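Local coordinates for protein NreA (Staphylococcus aureus subsp. aureus, PDB 6K2H) that probably senses nitrate through its GAF domain and passes the signal on to a bacterial regulatory system, at residues A[102-107]-A[128-133]; A[42-47]-A[56-61]. The protein carries 1 engineered substitution. One frame throughout, in Å; residues are numbered along the deposited sequence. Where two conformers were deposited one is given.

Contact 1. Residues A[102-107]-A[128-133]; sequences LTAVLA and RPLPKI
Leu130 lays its CD2 methyl over the methyl group of Ala104, CD2 to CB 3.8 Å, and so starts the packing of the 128-133 loop against one face of the antiparallel GAF-domain sheet. The alternation of a β-strand decides which side chains take part: Ala104 and Leu106 point toward the loop, whereas Val105 points away and touches Leu97 of helix 96-99. The loop runs in nearly the same direction as the strand, yet it adds no strand to the sheet and meets it mainly through side chains, some of them resting on backbone atoms. Chi1 (-64°) puts CG of Leu130 anti to its own carbonyl carbon, and the two methyls beyond it fork over the strand backbone. CD1 lies 3.8 Å from the carbonyl O of Val105, while CD2 approaches the backbone N of the same residue at 3.9 Å. Further along, Leu106 offers CD2 to the carbonyl O of Lys132 at 3.7 Å, and its CD1 reaches CD1 of Ile133 more loosely, at 4.5 Å. Tyr25 and Val78 join this apolar layer, each touching both Leu106 and Leu130. Near Thr103 there is a classic β-bulge, Thr103 and Ala104 both facing Gln124. Here the contact turns polar: Thr103 OG1, which also accepts from Gly127 N, meets a water at 2.6 Å, and that water donates to the carbonyl O of Arg128 at 2.7 Å.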
# COMPACT_ATOMS: atom_id res chain seq x y z
N LEU A 102 8.25 7.86 0.89
CA LEU A 102 8.72 6.48 0.71
C LEU A 102 9.76 6.37 -0.39
O LEU A 102 9.59 6.94 -1.50
CB LEU A 102 7.50 5.63 0.38
CG LEU A 102 6.33 5.65 1.36
CD1 LEU A 102 5.16 4.74 0.97
CD2 LEU A 102 6.86 5.34 2.75
N THR A 103 10.81 5.64 -0.06
CA THR A 103 11.95 5.44 -0.97
C THR A 103 11.98 4.08 -1.61
O THR A 103 12.68 3.89 -2.55
CB THR A 103 13.29 5.79 -0.30
OG1 THR A 103 13.47 4.99 0.88
CG2 THR A 103 13.31 7.28 0.09
N ALA A 104 11.22 3.13 -1.08
CA ALA A 104 11.00 1.79 -1.71
C ALA A 104 9.63 1.32 -1.29
O ALA A 104 9.16 1.63 -0.18
CB ALA A 104 12.05 0.80 -1.25
N VAL A 105 8.98 0.54 -2.13
CA VAL A 105 7.64 0.03 -1.83
C VAL A 105 7.38 -1.36 -2.40
O VAL A 105 7.95 -1.73 -3.47
CB VAL A 105 6.46 0.97 -2.28
CG1 VAL A 105 6.50 2.30 -1.56
CG2 VAL A 105 6.50 1.24 -3.74
N LEU A 106 6.56 -2.11 -1.69
CA LEU A 106 6.10 -3.44 -2.08
C LEU A 106 4.58 -3.35 -1.88
O LEU A 106 4.10 -3.25 -0.73
CB LEU A 106 6.68 -4.52 -1.16
CG LEU A 106 6.01 -5.91 -1.19
CD1 LEU A 106 6.09 -6.49 -2.57
CD2 LEU A 106 6.67 -6.81 -0.17
N ALA A 107 3.82 -3.42 -2.97
CA ALA A 107 2.36 -3.39 -2.84
C ALA A 107 1.77 -4.72 -3.33
O ALA A 107 2.06 -5.15 -4.44
CB ALA A 107 1.80 -2.29 -3.61
N ARG A 128 16.29 2.75 2.98
CA ARG A 128 16.37 1.39 3.53
C ARG A 128 15.81 0.46 2.43
O ARG A 128 14.72 0.65 1.91
CB ARG A 128 15.57 1.19 4.82
CG ARG A 128 16.10 1.89 6.06
CD ARG A 128 15.32 1.48 7.32
NE ARG A 128 15.41 0.01 7.48
CZ ARG A 128 14.44 -0.84 7.82
NH1 ARG A 128 14.69 -2.19 7.81
NH2 ARG A 128 13.23 -0.40 8.14
N PRO A 129 16.57 -0.56 2.07
CA PRO A 129 16.03 -1.55 1.12
C PRO A 129 14.86 -2.41 1.64
O PRO A 129 14.68 -2.66 2.88
CB PRO A 129 17.26 -2.44 0.82
CG PRO A 129 18.42 -1.54 1.10
CD PRO A 129 18.01 -0.78 2.35
N LEU A 130 14.08 -2.89 0.69
CA LEU A 130 13.04 -3.85 0.95
C LEU A 130 13.72 -5.11 1.52
O LEU A 130 14.61 -5.59 0.91
CB LEU A 130 12.36 -4.23 -0.35
CG LEU A 130 11.60 -3.13 -1.09
CD1 LEU A 130 11.10 -3.66 -2.42
CD2 LEU A 130 10.48 -2.55 -0.25
N PRO A 131 13.29 -5.62 2.68
CA PRO A 131 13.97 -6.84 3.12
C PRO A 131 13.75 -8.03 2.25
O PRO A 131 14.68 -8.75 2.05
CB PRO A 131 13.44 -7.06 4.55
CG PRO A 131 12.95 -5.75 5.01
CD PRO A 131 12.38 -5.13 3.70
N LYS A 132 12.50 -8.26 1.80
CA LYS A 132 12.05 -9.47 1.13
C LYS A 132 10.76 -9.20 0.34
O LYS A 132 9.88 -8.47 0.80
CB LYS A 132 11.77 -10.50 2.20
CG LYS A 132 11.19 -11.76 1.74
CD LYS A 132 11.06 -12.75 2.92
CE LYS A 132 10.81 -14.08 2.33
NZ LYS A 132 10.82 -15.12 3.41
N ILE A 133 10.66 -9.77 -0.86
CA ILE A 133 9.47 -9.61 -1.74
C ILE A 133 8.55 -10.80 -1.41
O ILE A 133 9.01 -11.93 -1.47
CB ILE A 133 10.00 -9.77 -3.21
CG1 ILE A 133 11.02 -8.66 -3.46
CG2 ILE A 133 8.92 -9.71 -4.26
CD1 ILE A 133 10.48 -7.26 -3.18
O HOH W 1 14.46 2.70 0.21

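Contact 2. Residues A[42-47]-A[56-61]; sequences IKWHYV and KLIILR. With EDO (1,2-ethanediol), chain B.
A single antiparallel β-bridge, reinforced by the ammonium group of Lys43, holds the 56-61 segment against strand 42-48, an outermost strand of the GAF-domain sheet. Ile42 and Leu60 form the hydrogen-bonded pair: Ile42 N gives a nearly straight bond to Leu60 O (2.7 Å, 177°), and Leu60 N returns one to Ile42 O at 2.9 Å. Beyond this pair the backbones part, and Lys43 spans the gap. Its chain bends at chi3 (72°), turning CE out of the extended path, and NZ then donates to two carbonyls, Ile58 O at 2.9 Å and Lys56 O at 3.1 Å. In both bonds NZ stands above the plane of the carbonyl group. Ile58 O is gripped twice, because a water donates to it while accepting from Trp44 N. Trp44 supplies the apolar half of the contact. The edge of its indole at CD1 meets Ile58 CG2 at 4.0 Å, and Leu60 CD1 comes at an oblique angle to within 3.8 Å of NE1. The indole N-H points to O1 of a bound ethanediol (NE1 to O1 3.0 Å, 154°), which also has bonds to the backbone N of Ala67 and of Ile96. The diol probably comes from the crystallisation liquor, but this set of N-H donors is consistent with the nitrate-binding pocket of NreA. Ala67 of helix 65-73 touches Ile42, Trp44 and Leu60, Ile96 of helix 96-99 packs on Trp44 and Ile58, and strand 27-33 flanks Trp44 through Ala29 and Ala31.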
# COMPACT_ATOMS: atom_id res chain seq x y z
N ILE A 42 -11.05 4.43 -4.17
CA ILE A 42 -10.24 3.63 -3.21
C ILE A 42 -9.51 4.60 -2.26
O ILE A 42 -9.05 5.68 -2.68
CB ILE A 42 -9.24 2.79 -4.00
CG1 ILE A 42 -10.03 1.74 -4.80
CG2 ILE A 42 -8.21 2.17 -3.10
CD1 ILE A 42 -9.29 1.22 -6.00
N LYS A 43 -9.42 4.21 -1.00
CA LYS A 43 -8.70 4.98 -0.01
C LYS A 43 -7.80 4.15 0.81
O LYS A 43 -8.02 2.96 0.95
CB LYS A 43 -9.68 5.73 0.89
CG LYS A 43 -10.43 6.78 0.04
CD LYS A 43 -11.15 7.83 0.87
CE LYS A 43 -10.21 8.81 1.52
NZ LYS A 43 -10.00 10.07 0.76
N TRP A 44 -6.77 4.80 1.35
CA TRP A 44 -5.93 4.18 2.36
C TRP A 44 -6.69 4.29 3.69
O TRP A 44 -6.82 5.40 4.24
CB TRP A 44 -4.58 4.82 2.44
CG TRP A 44 -3.79 4.76 1.15
CD1 TRP A 44 -3.62 5.76 0.25
CD2 TRP A 44 -3.13 3.61 0.63
NE1 TRP A 44 -2.81 5.28 -0.82
CE2 TRP A 44 -2.56 3.96 -0.61
CE3 TRP A 44 -3.01 2.29 1.09
CZ2 TRP A 44 -1.80 3.05 -1.37
CZ3 TRP A 44 -2.31 1.39 0.35
CH2 TRP A 44 -1.70 1.76 -0.87
N HIS A 45 -7.21 3.16 4.12
CA HIS A 45 -8.12 3.05 5.27
C HIS A 45 -7.31 2.92 6.57
O HIS A 45 -7.73 3.46 7.60
CB HIS A 45 -9.09 1.84 5.17
CG HIS A 45 -10.30 2.06 4.30
ND1 HIS A 45 -10.22 2.29 2.94
CD2 HIS A 45 -11.63 2.09 4.59
CE1 HIS A 45 -11.42 2.50 2.44
NE2 HIS A 45 -12.30 2.34 3.41
N TYR A 46 -6.25 2.14 6.51
CA TYR A 46 -5.34 1.90 7.67
C TYR A 46 -3.93 2.18 7.32
O TYR A 46 -3.49 1.88 6.22
CB TYR A 46 -5.45 0.46 8.20
CG TYR A 46 -6.82 0.06 8.60
CD1 TYR A 46 -7.31 0.38 9.84
CD2 TYR A 46 -7.67 -0.59 7.70
CE1 TYR A 46 -8.60 0.03 10.21
CE2 TYR A 46 -8.97 -0.94 8.05
CZ TYR A 46 -9.44 -0.58 9.28
OH TYR A 46 -10.71 -0.97 9.60
N VAL A 47 -3.18 2.80 8.24
CA VAL A 47 -1.75 3.03 8.03
C VAL A 47 -0.99 2.67 9.31
O VAL A 47 -1.61 2.68 10.43
CB VAL A 47 -1.36 4.48 7.64
CG1 VAL A 47 -1.91 4.91 6.31
CG2 VAL A 47 -1.73 5.46 8.73
N LYS A 56 -5.14 10.53 4.48
CA LYS A 56 -6.60 10.62 4.43
C LYS A 56 -7.14 11.52 3.34
O LYS A 56 -8.31 11.35 2.96
CB LYS A 56 -7.21 11.04 5.77
CG LYS A 56 -6.80 10.16 6.92
CD LYS A 56 -7.40 10.64 8.21
CE LYS A 56 -6.85 9.81 9.34
NZ LYS A 56 -7.31 10.23 10.68
N LEU A 57 -6.32 12.39 2.77
CA LEU A 57 -6.74 13.28 1.67
C LEU A 57 -6.66 12.58 0.30
O LEU A 57 -7.16 13.08 -0.70
CB LEU A 57 -5.85 14.53 1.68
CG LEU A 57 -5.80 15.18 3.08
CD1 LEU A 57 -4.90 16.40 3.03
CD2 LEU A 57 -7.20 15.53 3.60
N ILE A 58 -6.09 11.38 0.26
CA ILE A 58 -5.82 10.74 -1.02
C ILE A 58 -7.06 10.00 -1.52
O ILE A 58 -7.67 9.16 -0.77
CB ILE A 58 -4.64 9.75 -0.85
CG1 ILE A 58 -3.36 10.57 -0.52
CG2 ILE A 58 -4.46 8.87 -2.09
CD1 ILE A 58 -2.18 9.72 -0.05
N ILE A 59 -7.43 10.28 -2.77
CA ILE A 59 -8.59 9.63 -3.38
C ILE A 59 -8.14 8.95 -4.62
O ILE A 59 -7.75 9.60 -5.60
CB ILE A 59 -9.70 10.66 -3.71
CG1 ILE A 59 -10.17 11.37 -2.44
CG2 ILE A 59 -10.93 9.98 -4.33
CD1 ILE A 59 -10.92 12.66 -2.71
N LEU A 60 -8.21 7.62 -4.66
CA LEU A 60 -7.74 6.90 -5.86
C LEU A 60 -8.81 6.20 -6.65
O LEU A 60 -9.81 5.85 -6.12
CB LEU A 60 -6.72 5.85 -5.48
CG LEU A 60 -5.49 6.36 -4.73
CD1 LEU A 60 -4.85 5.17 -4.02
CD2 LEU A 60 -4.60 7.10 -5.71
N ARG A 61 -8.54 5.91 -7.92
CA ARG A 61 -9.52 5.17 -8.76
C ARG A 61 -8.88 3.90 -9.24
O ARG A 61 -7.65 3.79 -9.33
CB ARG A 61 -9.97 6.00 -9.96
CG ARG A 61 -11.35 6.65 -9.83
CD ARG A 61 -11.46 7.53 -8.61
NE ARG A 61 -12.63 8.40 -8.59
CZ ARG A 61 -13.89 8.01 -8.37
NH1 ARG A 61 -14.85 8.93 -8.35
NH2 ARG A 61 -14.22 6.73 -8.16
C1 EDO B . -1.56 6.14 -3.60
O1 EDO B . -1.04 6.81 -2.67
C2 EDO B . -0.72 5.23 -4.20
O2 EDO B . -1.66 4.41 -4.75
O HOH W 2 -6.72 7.66 1.29

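From the N terminus, strand 27-33 is followed by strand 42-48, and contact 2 closes the short loop that brings the chain back before helix 65-73. Contact 1 opens only afterwards: it closes the hairpin of strands 104-112 and 115-124, whose tail returns over the first of them before helix 136-140. The two contacts are therefore in series, neither nested nor crossing, with centres about 20 Å apart on opposite sides of the chain's centre. Helix 96-99 touches residues of both contacts, and both reach the same sheet.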